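Local coordinates for protein 3-hydroxyadipyl-CoA dehydrogenase (Escherichia coli, PDB 3MOG) that catalyses the NAD-dependent oxidation of 3-hydroxyadipyl-CoA to 3-oxoadipyl-CoA in the breakdown of phenylacetate, working as a homotrimer, at residues E328-L333 against R339-I344. Sequence-based numbering, arbitrary orientation.
Sequences ETAQAL and RPVVVI
The first turn of helix 330-337 lies against one face of strand 341-345, the backbones coming nearest where Ala330 CA stands 5.4 Å from Val343 CA. Ala330 and Leu333, three positions apart on the helix, turn one side toward the strand and meet Val341 and Val343, whose alternation puts both on the helix-facing side. The segments meet by van der Waals packing, without hydrogen bonds between them, mostly through apolar side chains. Alanine suits the point of closest approach: its single methyl is small enough to let the backbones come this near, while CB still packs 3.8 Å from Val343 CG2 and equally far from Val341 O. The same CG2 of Val343 packs against the first residue of the helix, 3.6 Å from Ala330 N; it is placed there by a chi1 of 159°, which sets CG1 anti to the backbone N and CG2 beside it. Valine, branched at CB, favours the extended strand; Val341 uses both methyls, Val343 only CG2. Val341 sets its pair against Leu333, with CG2 4.2 Å from Leu333 CB, while the longer leucine reaches along the strand to bring CD1 to 4.3 Å from Val343 CG2 and also packs on Ile323 of the adjacent strand. Thr329 is the N-cap: its OG1 accepts from Ala332 N at 3.0 Å with an N-H...O angle of 157°. Asp384 takes the NH groups of Ala330 and Gln331, so three amides of the first turn have side-chain acceptors. On the other face of the sheet, Val342 and Ile344 pack on helix 362-373. Helix 330-337 thus covers the sheet as the crossover of a beta-alpha-beta unit joining parallel strands 320-324 and 341-345, the building block of the reduced Rossmann-fold domain to which both segments belong.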
ATOM      1  N   GLU C 328     -17.802  -4.115 -19.165  1.00 49.08           N
ATOM      2  CA  GLU C 328     -18.245  -5.499 -19.039  1.00 46.28           C
ATOM      3  C   GLU C 328     -17.761  -6.306 -20.228  1.00 47.14           C
ATOM      4  O   GLU C 328     -17.636  -5.777 -21.328  1.00 45.79           O
ATOM      5  CB  GLU C 328     -19.761  -5.565 -18.940  1.00 53.01           C
ATOM      6  CG  GLU C 328     -20.336  -4.853 -17.726  1.00 51.98           C
ATOM      7  CD  GLU C 328     -21.843  -5.008 -17.639  1.00 60.25           C
ATOM      8  OE1 GLU C 328     -22.315  -5.895 -16.888  1.00 57.89           O
ATOM      9  OE2 GLU C 328     -22.552  -4.255 -18.343  1.00 59.99           O
ATOM     10  N   THR C 329     -17.456  -7.582 -20.006  1.00 50.06           N
ATOM     11  CA  THR C 329     -16.958  -8.430 -21.087  1.00 44.98           C
ATOM     12  C   THR C 329     -18.086  -8.838 -22.030  1.00 41.06           C
ATOM     13  O   THR C 329     -19.247  -8.912 -21.639  1.00 48.02           O
ATOM     14  CB  THR C 329     -16.286  -9.724 -20.566  1.00 42.45           C
ATOM     15  OG1 THR C 329     -17.259 -10.517 -19.887  1.00 43.35           O
ATOM     16  CG2 THR C 329     -15.119  -9.403 -19.616  1.00 44.07           C
ATOM     17  N   ALA C 330     -17.715  -9.104 -23.275  1.00 51.12           N
ATOM     18  CA  ALA C 330     -18.602  -9.712 -24.260  1.00 50.16           C
ATOM     19  C   ALA C 330     -19.251 -10.983 -23.716  1.00 48.42           C
ATOM     20  O   ALA C 330     -20.466 -11.164 -23.858  1.00 47.74           O
ATOM     21  CB  ALA C 330     -17.830  -9.994 -25.545  1.00 48.32           C
ATOM     22  N   GLN C 331     -18.454 -11.827 -23.054  1.00 48.41           N
ATOM     23  CA  GLN C 331     -18.949 -13.068 -22.454  1.00 50.42           C
ATOM     24  C   GLN C 331     -20.020 -12.845 -21.386  1.00 53.17           C
ATOM     25  O   GLN C 331     -21.037 -13.542 -21.374  1.00 49.88           O
ATOM     26  CB  GLN C 331     -17.792 -13.927 -21.908  1.00 54.06           C
ATOM     27  CG  GLN C 331     -18.187 -15.375 -21.522  1.00 55.70           C
ATOM     28  CD  GLN C 331     -18.269 -16.373 -22.713  1.00 69.85           C
ATOM     29  OE1 GLN C 331     -18.497 -15.999 -23.867  1.00 60.67           O
ATOM     30  NE2 GLN C 331     -18.084 -17.657 -22.410  1.00 68.61           N
ATOM     31  N   ALA C 332     -19.810 -11.874 -20.501  1.00 52.40           N
ATOM     32  CA  ALA C 332     -20.811 -11.599 -19.466  1.00 50.92           C
ATOM     33  C   ALA C 332     -22.120 -11.117 -20.081  1.00 51.82           C
ATOM     34  O   ALA C 332     -23.192 -11.516 -19.635  1.00 55.50           O
ATOM     35  CB  ALA C 332     -20.298 -10.589 -18.440  1.00 47.94           C
ATOM     36  N   LEU C 333     -22.024 -10.258 -21.097  1.00 52.31           N
ATOM     37  CA  LEU C 333     -23.211  -9.754 -21.789  1.00 53.23           C
ATOM     38  C   LEU C 333     -23.916 -10.876 -22.546  1.00 50.84           C
ATOM     39  O   LEU C 333     -25.139 -10.995 -22.480  1.00 52.51           O
ATOM     40  CB  LEU C 333     -22.854  -8.586 -22.731  1.00 53.20           C
ATOM     41  CG  LEU C 333     -22.350  -7.313 -22.025  1.00 52.37           C
ATOM     42  CD1 LEU C 333     -21.819  -6.299 -23.019  1.00 53.22           C
ATOM     43  CD2 LEU C 333     -23.423  -6.694 -21.142  1.00 49.21           C
ATOM     44  N   ARG C 339     -27.593 -14.105 -26.386  1.00 57.93           N
ATOM     45  CA  ARG C 339     -27.397 -13.706 -27.776  1.00 57.62           C
ATOM     46  C   ARG C 339     -25.887 -13.626 -27.942  1.00 59.62           C
ATOM     47  O   ARG C 339     -25.188 -13.470 -26.947  1.00 55.29           O
ATOM     48  CB  ARG C 339     -27.966 -12.302 -28.014  1.00 62.60           C
ATOM     49  CG  ARG C 339     -29.450 -12.152 -27.811  1.00 76.03           C
ATOM     50  CD  ARG C 339     -29.829 -10.709 -27.505  1.00 78.36           C
ATOM     51  NE  ARG C 339     -29.685  -9.827 -28.665  1.00 85.41           N
ATOM     52  CZ  ARG C 339     -30.562  -9.732 -29.664  1.00 82.24           C
ATOM     53  NH1 ARG C 339     -31.667 -10.479 -29.679  1.00 82.96           N
ATOM     54  NH2 ARG C 339     -30.326  -8.894 -30.662  1.00 74.13           N
ATOM     55  N   PRO C 340     -25.378 -13.709 -29.189  1.00 55.05           N
ATOM     56  CA  PRO C 340     -23.971 -13.428 -29.404  1.00 54.40           C
ATOM     57  C   PRO C 340     -23.693 -11.940 -29.248  1.00 57.83           C
ATOM     58  O   PRO C 340     -24.576 -11.124 -29.533  1.00 58.87           O
ATOM     59  CB  PRO C 340     -23.743 -13.824 -30.870  1.00 50.28           C
ATOM     60  CG  PRO C 340     -24.921 -14.622 -31.255  1.00 59.04           C
ATOM     61  CD  PRO C 340     -26.043 -14.089 -30.445  1.00 60.88           C
ATOM     62  N   VAL C 341     -22.479 -11.604 -28.797  1.00 53.94           N
ATOM     63  CA  VAL C 341     -22.079 -10.223 -28.538  1.00 48.27           C
ATOM     64  C   VAL C 341     -20.645  -9.971 -28.999  1.00 50.12           C
ATOM     65  O   VAL C 341     -19.731 -10.749 -28.701  1.00 43.66           O
ATOM     66  CB  VAL C 341     -22.240  -9.833 -27.031  1.00 48.03           C
ATOM     67  CG1 VAL C 341     -21.716  -8.433 -26.760  1.00 50.86           C
ATOM     68  CG2 VAL C 341     -23.683  -9.897 -26.592  1.00 46.88           C
ATOM     69  N   VAL C 342     -20.459  -8.888 -29.752  1.00 51.30           N
ATOM     70  CA  VAL C 342     -19.130  -8.360 -30.006  1.00 50.28           C
ATOM     71  C   VAL C 342     -18.989  -7.022 -29.254  1.00 53.88           C
ATOM     72  O   VAL C 342     -19.830  -6.126 -29.388  1.00 47.50           O
ATOM     73  CB  VAL C 342     -18.840  -8.214 -31.525  1.00 49.51           C
ATOM     74  CG1 VAL C 342     -17.429  -7.650 -31.768  1.00 46.16           C
ATOM     75  CG2 VAL C 342     -18.993  -9.548 -32.225  1.00 48.75           C
ATOM     76  N   VAL C 343     -17.947  -6.911 -28.435  1.00 51.00           N
ATOM     77  CA  VAL C 343     -17.640  -5.656 -27.751  1.00 48.57           C
ATOM     78  C   VAL C 343     -16.666  -4.819 -28.604  1.00 49.92           C
ATOM     79  O   VAL C 343     -15.667  -5.334 -29.086  1.00 49.42           O
ATOM     80  CB  VAL C 343     -17.101  -5.909 -26.316  1.00 50.46           C
ATOM     81  CG1 VAL C 343     -16.308  -4.724 -25.796  1.00 42.53           C
ATOM     82  CG2 VAL C 343     -18.262  -6.216 -25.366  1.00 42.07           C
ATOM     83  N   ILE C 344     -16.979  -3.542 -28.808  1.00 45.98           N
ATOM     84  CA  ILE C 344     -16.115  -2.661 -29.585  1.00 45.59           C
ATOM     85  C   ILE C 344     -15.550  -1.513 -28.733  1.00 44.49           C
ATOM     86  O   ILE C 344     -16.204  -0.990 -27.826  1.00 49.15           O
ATOM     87  CB  ILE C 344     -16.830  -2.128 -30.870  1.00 43.46           C
ATOM     88  CG1 ILE C 344     -15.933  -1.200 -31.672  1.00 48.71           C
ATOM     89  CG2 ILE C 344     -18.124  -1.400 -30.540  1.00 44.67           C
ATOM     90  CD1 ILE C 344     -16.562  -0.716 -32.963  1.00 61.78           C
TER